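Local atomic coordinates of protein DsvD (Desulfovibrio vulgaris, PDB entry 1UCR), a protein that may play an essential role in dissimilatory sulfite reduction and possibly interacts with DNA through its winged-helix motif. Residues P32-K35 with Q36-K40. Numbering follows the deposited sequence. Where two conformers were deposited one is given.
Sequences PDMK and QREVK. With SO4 (sulfate ion), chain E.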
loop_
_atom_site.group_PDB
_atom_site.type_symbol
_atom_site.label_atom_id
_atom_site.label_comp_id
_atom_site.label_asym_id
_atom_site.label_seq_id
_atom_site.Cartn_x
_atom_site.Cartn_y
_atom_site.Cartn_z
ATOM N N PRO B 32 15.811 -2.104 16.505
ATOM C CA PRO B 32 16.276 -2.908 17.628
ATOM C C PRO B 32 15.919 -2.301 18.986
ATOM O O PRO B 32 16.038 -3.060 19.938
ATOM C CB PRO B 32 17.794 -2.837 17.461
ATOM C CG PRO B 32 18.050 -1.555 16.722
ATOM C CD PRO B 32 16.887 -1.481 15.730
ATOM N N ASP B 33 15.525 -1.030 19.032
ATOM C CA ASP B 33 15.190 -0.385 20.301
ATOM C C ASP B 33 13.771 -0.780 20.720
ATOM O O ASP B 33 13.355 -0.574 21.862
ATOM C CB ASP B 33 15.271 1.131 20.236
ATOM C CG ASP B 33 16.598 1.839 20.193
ATOM O OD1 ASP B 33 16.543 3.095 20.348
ATOM O OD2 ASP B 33 17.676 1.266 20.050
ATOM N N MET B 34 12.998 -1.304 19.779
ATOM C CA MET B 34 11.598 -1.604 20.100
ATOM C C MET B 34 11.476 -3.004 20.652
ATOM O O MET B 34 12.224 -3.912 20.239
ATOM C CB MET B 34 10.822 -1.526 18.795
ATOM C CG MET B 34 10.553 -0.186 18.133
ATOM S SD MET B 34 9.401 -0.201 16.708
ATOM C CE MET B 34 8.028 -1.044 17.511
ATOM N N LYS B 35 10.513 -3.274 21.530
ATOM C CA LYS B 35 10.241 -4.642 21.930
ATOM C C LYS B 35 9.759 -5.434 20.724
ATOM O O LYS B 35 8.992 -4.922 19.915
ATOM C CB LYS B 35 9.152 -4.666 23.004
ATOM C CG LYS B 35 9.624 -4.077 24.343
ATOM C CD LYS B 35 8.445 -4.089 25.335
ATOM C CE LYS B 35 8.812 -4.308 26.784
ATOM N NZ LYS B 35 7.570 -4.230 27.620
ATOM N N GLN B 36 10.166 -6.684 20.593
ATOM C CA GLN B 36 9.723 -7.494 19.448
ATOM C C GLN B 36 8.209 -7.607 19.439
ATOM O O GLN B 36 7.557 -7.583 18.379
ATOM C CB GLN B 36 10.279 -8.854 19.869
ATOM C CG GLN B 36 10.017 -9.853 18.768
ATOM C CD GLN B 36 10.709 -11.167 19.007
ATOM O OE1 GLN B 36 11.764 -11.451 18.418
ATOM N NE2 GLN B 36 10.074 -11.938 19.857
ATOM N N ARG B 37 7.552 -7.717 20.630
ATOM C CA ARG B 37 6.088 -7.803 20.688
ATOM C C ARG B 37 5.455 -6.558 20.102
ATOM O O ARG B 37 4.391 -6.600 19.449
ATOM C CB ARG B 37 5.583 -7.971 22.159
ATOM C CG ARG B 37 5.822 -9.323 22.770
ATOM C CD ARG B 37 5.565 -9.325 24.277
ATOM N NE ARG B 37 6.795 -8.761 24.853
ATOM C CZ ARG B 37 6.887 -8.151 26.018
ATOM N NH1 ARG B 37 5.749 -8.072 26.693
ATOM N NH2 ARG B 37 8.075 -7.707 26.362
ATOM N N GLU B 38 6.090 -5.391 20.369
ATOM C CA GLU B 38 5.523 -4.140 19.840
ATOM C C GLU B 38 5.720 -4.083 18.322
ATOM O O GLU B 38 4.835 -3.585 17.611
ATOM C CB GLU B 38 6.180 -2.958 20.554
ATOM C CG GLU B 38 5.633 -1.620 20.086
ATOM C CD GLU B 38 4.168 -1.364 20.368
ATOM O OE1 GLU B 38 3.694 -0.286 19.896
ATOM O OE2 GLU B 38 3.451 -2.147 21.047
ATOM N N VAL B 39 6.833 -4.580 17.787
ATOM C CA VAL B 39 6.990 -4.635 16.328
ATOM C C VAL B 39 5.879 -5.480 15.733
ATOM O O VAL B 39 5.252 -5.131 14.736
ATOM C CB VAL B 39 8.398 -5.135 15.934
ATOM C CG1 VAL B 39 8.513 -5.210 14.410
ATOM C CG2 VAL B 39 9.487 -4.244 16.517
ATOM N N LYS B 40 5.592 -6.635 16.359
ATOM C CA LYS B 40 4.497 -7.465 15.856
ATOM C C LYS B 40 3.188 -6.707 15.906
ATOM O O LYS B 40 2.413 -6.751 14.956
ATOM C CB LYS B 40 4.410 -8.767 16.672
ATOM C CG LYS B 40 3.251 -9.671 16.211
ATOM C CD LYS B 40 3.311 -10.270 14.808
ATOM C CE LYS B 40 4.468 -11.290 14.662
ATOM N NZ LYS B 40 4.348 -11.960 13.278
HETATM S S SO4 E . 10.400 -8.576 23.670
HETATM O O1 SO4 E . 9.079 -8.513 23.050
HETATM O O2 SO4 E . 11.395 -7.748 22.914
HETATM O O3 SO4 E . 10.886 -9.966 23.852
HETATM O O4 SO4 E . 10.363 -7.987 25.044
#
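Oxygen O1 of the sulfate is gripped twice by Arg-37, whose backbone N donates to it over 3.0 Å and whose NE does so over 2.9 Å. Arg-37 NH2 reaches sulfate O4 at 2.7 Å, and the ion therefore lies at the guanidinium edge with its sulfur in the plane of the group. The bend at chi3 (-81°) turns NE and the guanidinium toward the ion. Gln-36 adds its own backbone N, 2.8 Å from sulfate O2. Lys-35 passes on an adjoining flank, CE oblique to the guanidinium; Lys-35 NZ, 3.7 Å from Arg-37 NH2, is not bonded to the ion, but the sulfate held by Arg-37 probably offsets part of the local positive charge.

Beneath the ion the first turn closes with a bond from Val-39 N to Lys-35 O (3.1 Å), while Glu-38 N reaches the same oxygen only weakly. Met-34 turns the other way, its CE resting on Glu-38 CG at 3.6 Å and on Val-39 CG2; Val-39 itself packs against Phe-27 of helix 24-30. Backbone N-H groups converging on an anion, probably from the crystallisation liquor, form the classic helix N-terminal anion site, here opening helix 36-48 of the winged-helix fold.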